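Local coordinates for protein thiamine-monophosphate kinase (Stenotrophomonas maltophilia, PDB 6XEP) that probably phosphorylates thiamine monophosphate with ATP to give thiamine diphosphate, the active form of vitamin B1, in a magnesium-dependent reaction, at residues V50-T55 / A77-D82. Sequence-based numbering, arbitrary orientation.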
ATOM      1  N   VAL A  50      -7.569  -9.235   6.725  1.00 17.19           N
ATOM      2  CA  VAL A  50      -7.910  -8.957   5.335  1.00 16.41           C
ATOM      3  C   VAL A  50      -7.342  -7.595   4.994  1.00 20.47           C
ATOM      4  O   VAL A  50      -7.267  -6.702   5.841  1.00 18.76           O
ATOM      5  CB  VAL A  50      -9.422  -8.988   5.037  1.00 20.44           C
ATOM      6  CG1 VAL A  50      -9.959 -10.340   5.293  1.00 26.71           C
ATOM      7  CG2 VAL A  50     -10.151  -7.992   5.869  1.00 18.71           C
ATOM      8  N   VAL A  51      -6.920  -7.442   3.750  1.00 14.10           N
ATOM      9  CA  VAL A  51      -6.145  -6.280   3.354  1.00 12.99           C
ATOM     10  C   VAL A  51      -6.751  -5.722   2.084  1.00 18.36           C
ATOM     11  O   VAL A  51      -7.072  -6.483   1.159  1.00 19.60           O
ATOM     12  CB  VAL A  51      -4.666  -6.638   3.130  1.00 20.69           C
ATOM     13  CG1 VAL A  51      -3.894  -5.406   2.779  1.00 20.82           C
ATOM     14  CG2 VAL A  51      -4.084  -7.286   4.378  1.00 25.71           C
ATOM     15  N   THR A  52      -6.912  -4.404   2.040  1.00 14.11           N
ATOM     16  CA  THR A  52      -7.431  -3.696   0.882  0.67 15.39           C
ATOM     17  C   THR A  52      -6.438  -2.624   0.475  1.00 17.92           C
ATOM     18  O   THR A  52      -5.687  -2.121   1.305  1.00 18.58           O
ATOM     19  CB  THR A  52      -8.786  -3.027   1.160  0.67 19.98           C
ATOM     20  OG1 THR A  52      -8.616  -1.967   2.106  0.67 19.00           O
ATOM     21  CG2 THR A  52      -9.774  -4.021   1.710  0.67 17.05           C
ATOM     22  N   ALA A  53      -6.447  -2.265  -0.807  1.00 15.33           N
ATOM     23  CA  ALA A  53      -5.538  -1.227  -1.264  1.00 18.18           C
ATOM     24  C   ALA A  53      -6.206  -0.493  -2.408  1.00 24.60           C
ATOM     25  O   ALA A  53      -6.812  -1.120  -3.274  1.00 24.00           O
ATOM     26  CB  ALA A  53      -4.193  -1.787  -1.734  1.00 22.91           C
ATOM     27  N   ASP A  54      -6.081   0.829  -2.402  1.00 23.29           N
ATOM     28  CA  ASP A  54      -6.683   1.685  -3.416  1.00 19.99           C
ATOM     29  C   ASP A  54      -5.744   2.852  -3.650  1.00 21.11           C
ATOM     30  O   ASP A  54      -5.107   3.334  -2.710  1.00 20.75           O
ATOM     31  CB  ASP A  54      -8.054   2.210  -2.974  1.00 23.89           C
ATOM     32  CG  ASP A  54      -9.083   1.103  -2.794  1.00 34.27           C
ATOM     33  OD1 ASP A  54      -9.263   0.652  -1.639  1.00 33.11           O
ATOM     34  OD2 ASP A  54      -9.706   0.676  -3.804  1.00 31.06           O
ATOM     35  N   THR A  55      -5.643   3.300  -4.896  1.00 14.71           N
ATOM     36  CA  THR A  55      -4.877   4.497  -5.206  1.00 14.87           C
ATOM     37  C   THR A  55      -5.835   5.537  -5.757  1.00 15.22           C
ATOM     38  O   THR A  55      -6.671   5.213  -6.599  1.00 15.60           O
ATOM     39  CB  THR A  55      -3.763   4.212  -6.215  1.00 20.11           C
ATOM     40  OG1 THR A  55      -2.792   3.346  -5.617  1.00 22.22           O
ATOM     41  CG2 THR A  55      -3.093   5.514  -6.643  1.00 17.93           C
ATOM     42  N   ALA A  77     -11.545   6.815   3.095  1.00 10.97           N
ATOM     43  CA  ALA A  77     -12.926   6.346   3.045  1.00 12.64           C
ATOM     44  C   ALA A  77     -13.110   5.212   2.037  1.00 12.85           C
ATOM     45  O   ALA A  77     -13.895   4.288   2.277  1.00 13.79           O
ATOM     46  CB  ALA A  77     -13.862   7.506   2.702  1.00 10.32           C
ATOM     47  N   VAL A  78     -12.424   5.279   0.895  1.00 13.20           N
ATOM     48  CA  VAL A  78     -12.536   4.208  -0.097  1.00 15.77           C
ATOM     49  C   VAL A  78     -12.138   2.869   0.518  1.00 13.75           C
ATOM     50  O   VAL A  78     -12.821   1.854   0.351  1.00 14.34           O
ATOM     51  CB  VAL A  78     -11.685   4.536  -1.337  1.00 16.15           C
ATOM     52  CG1 VAL A  78     -11.756   3.378  -2.313  1.00 17.50           C
ATOM     53  CG2 VAL A  78     -12.202   5.804  -1.979  1.00 15.57           C
ATOM     54  N   ASN A  79     -11.025   2.852   1.250  1.00 13.65           N
ATOM     55  CA  ASN A  79     -10.540   1.608   1.840  1.00 14.35           C
ATOM     56  C   ASN A  79     -11.442   1.125   2.960  1.00 17.33           C
ATOM     57  O   ASN A  79     -11.671  -0.084   3.114  1.00 14.17           O
ATOM     58  CB  ASN A  79      -9.125   1.818   2.361  1.00 13.32           C
ATOM     59  CG  ASN A  79      -8.126   1.892   1.255  1.00 21.86           C
ATOM     60  OD1 ASN A  79      -7.901   2.955   0.674  1.00 24.09           O
ATOM     61  ND2 ASN A  79      -7.536   0.754   0.921  1.00 24.39           N
ATOM     62  N   LEU A  80     -11.919   2.050   3.793  1.00 12.23           N
ATOM     63  CA  LEU A  80     -12.807   1.659   4.871  1.00 12.02           C
ATOM     64  C   LEU A  80     -14.114   1.107   4.325  1.00 13.88           C
ATOM     65  O   LEU A  80     -14.700   0.202   4.923  1.00 14.57           O
ATOM     66  CB  LEU A  80     -13.068   2.847   5.788  1.00 13.24           C
ATOM     67  CG  LEU A  80     -11.886   3.294   6.639  1.00 13.96           C
ATOM     68  CD1 LEU A  80     -12.265   4.515   7.489  1.00 14.87           C
ATOM     69  CD2 LEU A  80     -11.393   2.132   7.528  1.00 15.57           C
ATOM     70  N   SER A  81     -14.590   1.656   3.208  1.00 15.35           N
ATOM     71  CA  SER A  81     -15.804   1.131   2.600  1.00 11.31           C
ATOM     72  C   SER A  81     -15.585  -0.298   2.099  1.00 15.53           C
ATOM     73  O   SER A  81     -16.482  -1.146   2.208  1.00 16.79           O
ATOM     74  CB  SER A  81     -16.248   2.047   1.466  1.00 13.02           C
ATOM     75  OG  SER A  81     -17.422   1.529   0.875  1.00 16.77           O
ATOM     76  N   ASP A  82     -14.396  -0.573   1.545  1.00 13.83           N
ATOM     77  CA  ASP A  82     -14.033  -1.932   1.140  0.53 17.02           C
ATOM     78  C   ASP A  82     -14.061  -2.873   2.339  1.00 15.83           C
ATOM     79  O   ASP A  82     -14.594  -3.986   2.270  1.00 15.77           O
ATOM     80  CB  ASP A  82     -12.627  -1.951   0.523  0.53 18.37           C
ATOM     81  CG  ASP A  82     -12.498  -1.145  -0.764  0.53 21.92           C
ATOM     82  OD1 ASP A  82     -13.510  -0.747  -1.369  0.53 22.12           O
ATOM     83  OD2 ASP A  82     -11.334  -0.918  -1.173  0.53 24.07           O
TER
HETATM   84  O   HOH W   1     -12.314   0.144  -4.048  1.00 25.65           O
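Thr52 and Asn79 have the nearest CA atoms across the contact, 6.2 Å apart, where strand segment 50-55 passes helix segment 77-82 roughly antiparallel, with axes 8.1 Å apart and an angle of 147° between their directions. In the conformers of Thr52 and Asp82 described here, Thr52 and Asp54 both turn their CB atoms toward the helix. The amide of Asn79 reaches in between them, and its ND2 gives a nearly straight hydrogen bond of 3.2 Å to Thr52 OG1, which lies close to the amide plane; ND2 also bonds weakly to Val139 O. With chi1 at 67°, OG1 of Thr52 sits between its own backbone N and carbonyl carbon, while CG2 packs against Asp82 CB at 3.7 Å. Asp54 and Asp82 meet tip to tip, their carboxylate planes turned 50° apart. Asp54 OD1 is 2.6 Å from Asp82 OD2, and a water hydrogen-bonded to Asp54 OD2 and Asp82 OD1 bridges the two carboxylates. Val78 CG1 sits over the face of the Asp54 carboxylate, 3.5 Å above CG. Thr52, Asp54 and Asp82 are predicted magnesium ligands, consistent with an acidic metal site formed between strand and helix, to which nearby Asp223 adds a further carboxylate. Within the PurM-like N-terminal domain, strand 48-57 pairs antiparallel with strand 136-145, helix 68-85 also packs on helix 104-120, and the second subunit contacts the strand through residues including Thr94 and Ala96.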